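Local coordinates for uncharacterized protein ATU1752 (Agrobacterium tumefaciens, PDB 3FHM), which is of unknown function but binds AMP and NADH through a tandem pair of CBS domains, consistent with a nucleotide-sensing regulatory role, at residues G41-A49 against S90-A98; K101-N109 against F124-N132. All coordinates share one frame; numbering follows the deposited sequence.

The two contacts follow one another along the chain: contact 1 closes at A98, and contact 2 opens three residues later at K101. Their centres lie 22 Å apart, and beyond this adjacency in sequence they do not touch. Contact 1 joins the loop that follows helix 76-86 to the start of helix 46-56, with its centre about 17 Å from the centre of the chain. Contact 2, about 8 Å from that centre, grips AMP directly and also meets NADH through F124, R125 and H126. Contact 1 only approaches the nucleotide, the side chain of A98 being about 8 Å from AMP. Between the contacts lies T100, a further AMP-binding residue.

Contact 1 (G41-A49 against S90-A98); sequences GPDVSIGEA and SLQQSVSVA
The hydroxyls of S94 and S96 converge on P42 O through different first torsions: in S94 the OG points away from the backbone N (chi1 151°), whereas in S96 it lies beside the N and opposite the carbonyl carbon (chi1 -50°). Each donates a hydrogen bond of 2.7 Å from its OG to P42 O. The S94 donor lies in the carbonyl plane and the S96 donor is tilted from it, and this pair of bonds fixes the start of the 41-49 loop. S94 OG also accepts from S96 N, forming an ST turn that fixes its own position.

Beyond this clasp the chains run antiparallel for a single bridge, with S45 and S94 as a non-hydrogen-bonded pair. Two backbone bonds flank it: V95 N to V44 O at 2.9 Å, almost straight at 175°, and I46 N to Q93 O at 2.9 Å. G47 N reaches a lone pair of L91 O at 3.1 Å, and the S45 hydroxyl adds a weak bond to the same oxygen. Because S45 is the N-cap, Q93 O and L91 O take up amides of the first helical turn, where their partial negative charge probably suits the helix end. The E48 side chain turns back so that its OE1 accepts from the N-cap amide, S45 N, at 2.8 Å.

Apolar contacts line the side on which I46, A49 and V95 meet F74 of strand 70-75. I46 CD1 rests 3.9 Å from A98 CB, while its CG2 branch meets L91 CD2, the two side chains crossing near a right angle. A49 CB faces V95 CG2. A distant loop, between helices 76-86 and 112-122, thus supplies carbonyl acceptors to the first amides of helix 46-56, next to the N-cap residue S45, in a tandem CBS protein.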
loop_
_atom_site.group_PDB
_atom_site.type_symbol
_atom_site.label_atom_id
_atom_site.label_comp_id
_atom_site.label_asym_id
_atom_site.label_seq_id
_atom_site.Cartn_x
_atom_site.Cartn_y
_atom_site.Cartn_z
ATOM N N GLY A 41 17.356 3.976 10.854
ATOM C CA GLY A 41 18.237 5.178 10.760
ATOM C C GLY A 41 18.527 5.646 9.317
ATOM O O GLY A 41 18.268 4.914 8.366
ATOM N N PRO A 42 19.105 6.854 9.134
ATOM C CA PRO A 42 19.118 7.489 7.793
ATOM C C PRO A 42 20.166 6.960 6.842
ATOM O O PRO A 42 20.108 7.282 5.640
ATOM C CB PRO A 42 19.430 8.976 8.074
ATOM C CG PRO A 42 19.833 9.073 9.543
ATOM C CD PRO A 42 19.817 7.667 10.146
ATOM N N ASP A 43 21.126 6.190 7.378
ATOM C CA ASP A 43 22.306 5.781 6.623
ATOM C C ASP A 43 22.245 4.350 6.119
ATOM O O ASP A 43 23.010 3.979 5.214
ATOM C CB ASP A 43 23.533 6.092 7.431
ATOM C CG ASP A 43 23.751 7.614 7.577
ATOM O OD1 ASP A 43 22.995 8.414 6.956
ATOM O OD2 ASP A 43 24.686 8.004 8.310
ATOM N N VAL A 44 21.314 3.573 6.691
ATOM C CA VAL A 44 20.767 2.376 6.070
ATOM C C VAL A 44 20.508 2.614 4.562
ATOM O O VAL A 44 20.000 3.680 4.136
ATOM C CB VAL A 44 19.452 1.904 6.856
ATOM C CG1 VAL A 44 18.251 1.514 5.945
ATOM C CG2 VAL A 44 19.764 0.784 7.839
ATOM N N SER A 45 20.865 1.634 3.746
ATOM C CA SER A 45 20.535 1.684 2.313
ATOM C C SER A 45 19.075 1.216 1.982
ATOM O O SER A 45 18.400 0.494 2.764
ATOM C CB SER A 45 21.533 0.882 1.477
ATOM O OG SER A 45 21.205 -0.505 1.553
ATOM N N ILE A 46 18.619 1.658 0.806
ATOM C CA ILE A 46 17.295 1.355 0.270
ATOM C C ILE A 46 17.032 -0.121 0.294
ATOM O O ILE A 46 15.944 -0.570 0.716
ATOM C CB ILE A 46 17.164 1.864 -1.182
ATOM C CG1 ILE A 46 17.248 3.409 -1.210
ATOM C CG2 ILE A 46 15.908 1.412 -1.794
ATOM C CD1 ILE A 46 16.577 4.065 -2.394
ATOM N N GLY A 47 18.045 -0.887 -0.112
ATOM C CA GLY A 47 17.919 -2.352 -0.147
ATOM C C GLY A 47 17.685 -2.996 1.206
ATOM O O GLY A 47 17.028 -4.035 1.287
ATOM N N GLU A 48 18.238 -2.384 2.253
ATOM C CA GLU A 48 18.071 -2.871 3.613
ATOM C C GLU A 48 16.766 -2.391 4.255
ATOM O O GLU A 48 16.182 -3.116 5.062
ATOM C CB GLU A 48 19.272 -2.497 4.499
ATOM C CG GLU A 48 20.605 -2.491 3.758
ATOM C CD GLU A 48 21.773 -1.953 4.594
ATOM O OE1 GLU A 48 21.832 -0.743 4.831
ATOM O OE2 GLU A 48 22.647 -2.735 4.996
ATOM N N ALA A 49 16.327 -1.172 3.932
ATOM C CA ALA A 49 14.996 -0.714 4.314
ATOM C C ALA A 49 13.955 -1.679 3.778
ATOM O O ALA A 49 13.058 -2.117 4.525
ATOM C CB ALA A 49 14.741 0.561 3.775
ATOM N N SER A 90 20.161 1.882 -7.245
ATOM C CA SER A 90 19.428 2.640 -6.262
ATOM C C SER A 90 19.327 1.871 -4.927
ATOM O O SER A 90 19.132 2.500 -3.859
ATOM C CB SER A 90 18.061 3.083 -6.816
ATOM O OG SER A 90 17.271 1.965 -7.195
ATOM N N LEU A 91 19.519 0.539 -4.973
ATOM C CA LEU A 91 19.544 -0.285 -3.757
ATOM C C LEU A 91 20.721 0.053 -2.823
ATOM O O LEU A 91 20.627 -0.148 -1.609
ATOM C CB LEU A 91 19.486 -1.760 -4.144
ATOM C CG LEU A 91 18.306 -1.983 -5.104
ATOM C CD1 LEU A 91 18.242 -3.408 -5.496
ATOM C CD2 LEU A 91 16.926 -1.528 -4.536
ATOM N N GLN A 92 21.795 0.601 -3.412
ATOM C CA GLN A 92 23.025 1.021 -2.719
ATOM C C GLN A 92 22.892 2.387 -2.070
ATOM O O GLN A 92 23.617 2.703 -1.118
ATOM C CB GLN A 92 24.178 1.183 -3.706
ATOM C CG GLN A 92 24.174 0.254 -4.901
ATOM C CD GLN A 92 24.823 -1.074 -4.557
ATOM O OE1 GLN A 92 25.739 -1.564 -5.283
ATOM N NE2 GLN A 92 24.387 -1.662 -3.410
ATOM N N GLN A 93 22.029 3.224 -2.649
ATOM C CA GLN A 93 21.791 4.584 -2.161
ATOM C C GLN A 93 21.095 4.624 -0.800
ATOM O O GLN A 93 20.312 3.704 -0.426
ATOM C CB GLN A 93 20.981 5.377 -3.177
ATOM C CG GLN A 93 21.787 5.775 -4.395
ATOM C CD GLN A 93 20.938 6.447 -5.432
ATOM O OE1 GLN A 93 20.671 5.876 -6.489
ATOM N NE2 GLN A 93 20.486 7.657 -5.135
ATOM N N SER A 94 21.390 5.691 -0.061
ATOM C CA SER A 94 20.900 5.822 1.292
ATOM C C SER A 94 19.405 6.107 1.282
ATOM O O SER A 94 18.896 6.865 0.446
ATOM C CB SER A 94 21.686 6.888 2.043
ATOM O OG SER A 94 20.867 7.488 3.028
ATOM N N VAL A 95 18.698 5.481 2.218
ATOM C CA VAL A 95 17.261 5.718 2.366
ATOM C C VAL A 95 16.822 7.220 2.363
ATOM O O VAL A 95 15.673 7.531 1.980
ATOM C CB VAL A 95 16.682 4.947 3.554
ATOM C CG1 VAL A 95 16.906 5.696 4.882
ATOM C CG2 VAL A 95 15.189 4.687 3.290
ATOM N N SER A 96 17.747 8.117 2.730
ATOM C CA SER A 96 17.499 9.580 2.822
ATOM C C SER A 96 17.187 10.263 1.482
ATOM O O SER A 96 16.500 11.293 1.460
ATOM C CB SER A 96 18.699 10.273 3.486
ATOM O OG SER A 96 19.043 9.606 4.696
ATOM N N VAL A 97 17.670 9.688 0.377
ATOM C CA VAL A 97 17.488 10.346 -0.918
ATOM C C VAL A 97 16.152 9.996 -1.553
ATOM O O VAL A 97 15.749 10.641 -2.537
ATOM C CB VAL A 97 18.637 10.099 -1.964
ATOM C CG1 VAL A 97 20.018 10.443 -1.370
ATOM C CG2 VAL A 97 18.569 8.704 -2.493
ATOM N N ALA A 98 15.465 8.996 -1.010
ATOM C CA ALA A 98 14.207 8.591 -1.611
ATOM C C ALA A 98 12.988 8.896 -0.728
ATOM O O ALA A 98 11.845 8.891 -1.221
ATOM C CB ALA A 98 14.248 7.119 -1.972
#

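Contact 2 (K101-N109 against F124-N132); sequences KNVVRCQHN and FRHVPVEEN. With AMP (adenosine monophosphate), chain E; NAI (1,4-dihydronicotinamide adenine dinucleotide), chain O.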
loop_
_atom_site.group_PDB
_atom_site.type_symbol
_atom_site.label_atom_id
_atom_site.label_comp_id
_atom_site.label_asym_id
_atom_site.label_seq_id
_atom_site.Cartn_x
_atom_site.Cartn_y
_atom_site.Cartn_z
ATOM N N LYS A 101 10.394 13.833 3.204
ATOM C CA LYS A 101 10.827 14.638 4.377
ATOM C C LYS A 101 9.701 15.365 5.123
ATOM O O LYS A 101 9.702 15.416 6.356
ATOM C CB LYS A 101 11.925 15.639 3.994
ATOM C CG LYS A 101 13.296 15.087 4.205
ATOM C CD LYS A 101 14.303 16.104 3.824
ATOM C CE LYS A 101 15.199 15.596 2.728
ATOM N NZ LYS A 101 14.323 15.078 1.621
ATOM N N ASN A 102 8.758 15.937 4.378
ATOM C CA ASN A 102 7.572 16.566 4.978
ATOM C C ASN A 102 6.479 15.608 5.360
ATOM O O ASN A 102 5.597 15.308 4.556
ATOM C CB ASN A 102 6.960 17.585 4.058
ATOM C CG ASN A 102 7.206 18.958 4.524
ATOM O OD1 ASN A 102 6.272 19.643 4.981
ATOM N ND2 ASN A 102 8.483 19.389 4.456
ATOM N N VAL A 103 6.529 15.182 6.609
ATOM C CA VAL A 103 5.678 14.158 7.145
ATOM C C VAL A 103 4.391 14.723 7.755
ATOM O O VAL A 103 4.495 15.430 8.753
ATOM C CB VAL A 103 6.461 13.470 8.275
ATOM C CG1 VAL A 103 5.691 12.323 8.919
ATOM C CG2 VAL A 103 7.773 12.964 7.753
ATOM N N VAL A 104 3.204 14.403 7.195
ATOM C CA VAL A 104 1.885 14.798 7.775
ATOM C C VAL A 104 1.459 13.819 8.921
ATOM O O VAL A 104 1.608 12.620 8.774
ATOM C CB VAL A 104 0.759 14.868 6.691
ATOM C CG1 VAL A 104 -0.575 15.233 7.294
ATOM C CG2 VAL A 104 1.091 15.833 5.624
ATOM N N ARG A 105 0.940 14.352 10.042
ATOM C CA ARG A 105 0.610 13.589 11.277
ATOM C C ARG A 105 -0.844 13.768 11.719
ATOM O O ARG A 105 -1.526 14.709 11.305
ATOM C CB ARG A 105 1.443 14.105 12.468
ATOM C CG ARG A 105 2.939 14.311 12.229
ATOM C CD ARG A 105 3.419 15.738 12.601
ATOM N NE ARG A 105 4.530 16.158 11.722
ATOM C CZ ARG A 105 5.445 17.089 12.010
ATOM N NH1 ARG A 105 6.405 17.379 11.134
ATOM N NH2 ARG A 105 5.428 17.719 13.175
ATOM N N CYS A 106 -1.297 12.890 12.616
ATOM C CA CYS A 106 -2.539 13.148 13.395
ATOM C C CYS A 106 -2.376 13.061 14.935
ATOM O O CYS A 106 -1.278 12.790 15.435
ATOM C CB CYS A 106 -3.668 12.255 12.958
ATOM S SG CYS A 106 -3.247 10.634 13.316
ATOM N N GLN A 107 -3.472 13.309 15.671
ATOM C CA GLN A 107 -3.471 13.360 17.137
ATOM C C GLN A 107 -4.326 12.249 17.709
ATOM O O GLN A 107 -5.031 11.577 16.978
ATOM C CB GLN A 107 -4.047 14.678 17.600
ATOM C CG GLN A 107 -3.059 15.800 17.618
ATOM C CD GLN A 107 -2.705 16.349 16.227
ATOM O OE1 GLN A 107 -1.609 16.894 16.022
ATOM N NE2 GLN A 107 -3.643 16.240 15.285
ATOM N N HIS A 108 -4.294 12.079 19.030
ATOM C CA HIS A 108 -5.049 10.981 19.689
ATOM C C HIS A 108 -6.548 11.110 19.484
ATOM O O HIS A 108 -7.319 10.127 19.567
ATOM C CB HIS A 108 -4.731 10.866 21.186
ATOM C CG HIS A 108 -3.610 9.907 21.485
ATOM N ND1 HIS A 108 -3.809 8.544 21.620
ATOM C CD2 HIS A 108 -2.273 10.110 21.652
ATOM C CE1 HIS A 108 -2.644 7.954 21.858
ATOM N NE2 HIS A 108 -1.697 8.878 21.881
ATOM N N ASN A 109 -6.936 12.338 19.181
ATOM C CA ASN A 109 -8.328 12.718 19.146
ATOM C C ASN A 109 -8.776 13.022 17.731
ATOM O O ASN A 109 -9.887 13.486 17.508
ATOM C CB ASN A 109 -8.612 13.879 20.131
ATOM C CG ASN A 109 -7.865 15.157 19.798
ATOM O OD1 ASN A 109 -6.717 15.142 19.386
ATOM N ND2 ASN A 109 -8.524 16.267 19.991
ATOM N N PHE A 124 -1.528 9.391 0.209
ATOM C CA PHE A 124 -0.675 8.428 0.900
ATOM C C PHE A 124 -1.558 7.669 1.896
ATOM O O PHE A 124 -2.702 8.112 2.126
ATOM C CB PHE A 124 0.483 9.142 1.600
ATOM C CG PHE A 124 0.070 10.326 2.394
ATOM C CD1 PHE A 124 0.223 11.588 1.886
ATOM C CD2 PHE A 124 -0.514 10.180 3.661
ATOM C CE1 PHE A 124 -0.181 12.736 2.603
ATOM C CE2 PHE A 124 -0.915 11.336 4.383
ATOM C CZ PHE A 124 -0.724 12.621 3.824
ATOM N N ARG A 125 -0.999 6.610 2.510
ATOM C CA ARG A 125 -1.728 5.561 3.226
ATOM C C ARG A 125 -1.281 5.337 4.678
ATOM O O ARG A 125 -1.724 4.342 5.374
ATOM C CB ARG A 125 -1.468 4.241 2.477
ATOM C CG ARG A 125 -2.285 4.042 1.222
ATOM C CD ARG A 125 -2.129 2.676 0.524
ATOM N NE ARG A 125 -0.824 2.516 -0.123
ATOM C CZ ARG A 125 -0.541 1.687 -1.119
ATOM N NH1 ARG A 125 0.668 1.604 -1.585
ATOM N NH2 ARG A 125 -1.446 0.949 -1.671
ATOM N N HIS A 126 -0.349 6.191 5.124
ATOM C CA HIS A 126 0.271 6.038 6.435
ATOM C C HIS A 126 0.238 7.402 7.091
ATOM O O HIS A 126 0.575 8.464 6.454
ATOM C CB HIS A 126 1.672 5.456 6.312
ATOM C CG HIS A 126 1.700 3.985 5.971
ATOM N ND1 HIS A 126 2.040 3.514 4.707
ATOM C CD2 HIS A 126 1.398 2.879 6.729
ATOM C CE1 HIS A 126 1.995 2.186 4.725
ATOM N NE2 HIS A 126 1.596 1.772 5.932
ATOM N N VAL A 127 -0.271 7.414 8.335
ATOM C CA VAL A 127 -0.184 8.660 9.135
ATOM C C VAL A 127 0.329 8.413 10.567
ATOM O O VAL A 127 -0.304 7.694 11.333
ATOM C CB VAL A 127 -1.439 9.658 8.996
ATOM C CG1 VAL A 127 -2.473 9.189 7.989
ATOM C CG2 VAL A 127 -2.081 10.009 10.369
ATOM N N PRO A 128 1.550 8.947 10.857
ATOM C CA PRO A 128 2.241 8.883 12.150
ATOM C C PRO A 128 1.419 9.656 13.158
ATOM O O PRO A 128 0.921 10.740 12.821
ATOM C CB PRO A 128 3.576 9.633 11.865
ATOM C CG PRO A 128 3.795 9.512 10.442
ATOM C CD PRO A 128 2.382 9.650 9.863
ATOM N N VAL A 129 1.277 9.119 14.367
ATOM C CA VAL A 129 0.566 9.825 15.479
ATOM C C VAL A 129 1.504 10.620 16.439
ATOM O O VAL A 129 2.504 10.097 16.974
ATOM C CB VAL A 129 -0.443 8.890 16.287
ATOM C CG1 VAL A 129 -1.327 9.704 17.237
ATOM C CG2 VAL A 129 -1.330 8.068 15.371
ATOM N N GLU A 130 1.159 11.889 16.636
ATOM C CA GLU A 130 1.906 12.804 17.526
ATOM C C GLU A 130 1.104 13.268 18.769
ATOM O O GLU A 130 -0.114 13.399 18.722
ATOM C CB GLU A 130 2.413 14.007 16.717
ATOM C CG GLU A 130 2.678 15.253 17.515
ATOM C CD GLU A 130 2.013 16.457 16.897
ATOM O OE1 GLU A 130 2.129 16.593 15.646
ATOM O OE2 GLU A 130 1.373 17.241 17.657
ATOM N N GLU A 131 1.810 13.481 19.873
ATOM C CA GLU A 131 1.255 14.081 21.072
ATOM C C GLU A 131 2.387 14.556 21.944
ATOM O O GLU A 131 3.271 13.773 22.322
ATOM C CB GLU A 131 0.377 13.105 21.845
ATOM C CG GLU A 131 1.126 11.942 22.452
ATOM C CD GLU A 131 0.623 11.587 23.836
ATOM O OE1 GLU A 131 1.418 10.995 24.599
ATOM O OE2 GLU A 131 -0.553 11.892 24.159
ATOM N N ASN A 132 2.359 15.851 22.247
ATOM C CA ASN A 132 3.407 16.483 23.016
ATOM C C ASN A 132 4.706 16.480 22.235
ATOM O O ASN A 132 5.774 16.308 22.803
ATOM C CB ASN A 132 3.585 15.758 24.358
ATOM C CG ASN A 132 2.451 16.056 25.357
ATOM O OD1 ASN A 132 1.562 16.890 25.106
ATOM N ND2 ASN A 132 2.495 15.379 26.509
HETATM P P AMP E . 1.986 5.085 0.873
HETATM O O1P AMP E . 2.132 5.588 2.258
HETATM O O2P AMP E . 2.854 3.944 0.482
HETATM O O3P AMP E . 0.522 5.030 0.452
HETATM O "O5'" AMP E . 2.784 6.335 0.250
HETATM C "C5'" AMP E . 2.950 6.726 -1.133
HETATM C "C4'" AMP E . 3.747 8.039 -1.069
HETATM O "O4'" AMP E . 3.227 8.864 -0.040
HETATM C "C3'" AMP E . 5.194 7.808 -0.647
HETATM O "O3'" AMP E . 6.121 8.733 -1.205
HETATM C "C2'" AMP E . 5.211 8.130 0.792
HETATM O "O2'" AMP E . 6.481 8.633 1.101
HETATM C "C1'" AMP E . 4.223 9.214 0.889
HETATM N N9 AMP E . 3.790 9.264 2.299
HETATM C C8 AMP E . 3.503 8.269 3.181
HETATM N N7 AMP E . 3.187 8.708 4.447
HETATM C C5 AMP E . 3.250 10.019 4.347
HETATM C C6 AMP E . 3.022 11.106 5.286
HETATM N N6 AMP E . 2.663 10.853 6.562
HETATM N N1 AMP E . 3.195 12.352 4.807
HETATM C C2 AMP E . 3.578 12.624 3.522
HETATM N N3 AMP E . 3.816 11.700 2.597
HETATM C C4 AMP E . 3.653 10.394 2.965
HETATM P PA NAI O . -3.318 2.134 -6.177
HETATM O O1A NAI O . -2.265 3.218 -5.913
HETATM O O2A NAI O . -2.969 0.737 -6.676
HETATM O O5B NAI O . -4.527 2.748 -7.039
HETATM C C5B NAI O . -4.533 4.102 -7.463
HETATM C C4B NAI O . -5.611 4.084 -8.541
HETATM O O4B NAI O . -5.237 3.219 -9.621
HETATM C C3B NAI O . -6.922 3.483 -8.053
HETATM O O3B NAI O . -7.943 4.242 -8.716
HETATM C C2B NAI O . -6.925 2.036 -8.547
HETATM O O2B NAI O . -8.223 1.698 -8.978
HETATM C C1B NAI O . -6.175 2.151 -9.837
HETATM N N9A NAI O . -5.404 0.971 -10.317
HETATM C C8A NAI O . -4.469 0.273 -9.629
HETATM N N7A NAI O . -3.884 -0.706 -10.392
HETATM C C5A NAI O . -4.437 -0.648 -11.629
HETATM C C6A NAI O . -4.309 -1.389 -12.915
HETATM N N6A NAI O . -3.448 -2.440 -13.074
HETATM N N1A NAI O . -5.071 -1.007 -13.955
HETATM C C2A NAI O . -5.940 0.006 -13.859
HETATM N N3A NAI O . -6.137 0.690 -12.729
HETATM C C4A NAI O . -5.426 0.448 -11.584
HETATM O O3 NAI O . -4.219 1.737 -4.841
HETATM P PN NAI O . -4.543 2.530 -3.453
HETATM O O1N NAI O . -3.636 1.914 -2.454
HETATM O O2N NAI O . -6.036 2.582 -3.204
HETATM O O5D NAI O . -4.090 4.081 -3.656
HETATM C C5D NAI O . -2.852 4.678 -3.287
HETATM C C4D NAI O . -3.103 6.062 -2.707
HETATM O O4D NAI O . -4.005 6.854 -3.456
HETATM C C3D NAI O . -3.807 5.867 -1.410
HETATM O O3D NAI O . -3.085 6.631 -0.420
HETATM C C2D NAI O . -5.256 6.276 -1.611
HETATM O O2D NAI O . -5.729 6.828 -0.392
HETATM C C1D NAI O . -5.209 7.246 -2.775
HETATM N N1N NAI O . -6.272 7.132 -3.824
HETATM C C2N NAI O . -6.943 8.225 -4.278
HETATM C C3N NAI O . -7.906 8.161 -5.326
HETATM C C7N NAI O . -8.652 9.411 -5.787
HETATM O O7N NAI O . -9.667 9.334 -6.531
HETATM N N7N NAI O . -8.154 10.567 -5.342
HETATM C C4N NAI O . -8.188 6.934 -5.939
HETATM C C5N NAI O . -7.469 5.836 -5.467
HETATM C C6N NAI O . -6.525 5.955 -4.425
#
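C106 and V129 pair as a single parallel bridge between the extended segment 101-109 and strand 126-131; with helix 112-122 between them, this is consistent with the beta-alpha-beta unit of the CBS fold. Backbone bonds define it: C106 N donates to P128 O at 3.1 Å, and E130 N to C106 O at 2.9 Å, nearly linear (173°).

Apolar packing follows the bridge. C106 SG, set between its own N and carbonyl carbon (chi1 65°), faces CG2 of V127 and of V129. V103 CG1 meets P128 CG at 3.7 Å.

Among charged groups, R105 NE donates to V103 O, and R105 NH2 lies 4.3 Å from E130 OE1, beyond a salt bridge, with the two planes 81° apart.

Ligand contacts gather at the start of strand 126-131, in the residues just before it and in V104. F124 lays one ring face against the adenine of AMP, whose C6 lies over the ring centre. R125 NE holds phosphate oxygen O3P at 2.9 Å, and H126 ND1 holds O1P. The adenine edge is met by backbone: V104 N donates to AMP N1 at 3.1 Å, and AMP N6 donates to V104 O at 3.0 Å and weakly to H126 O.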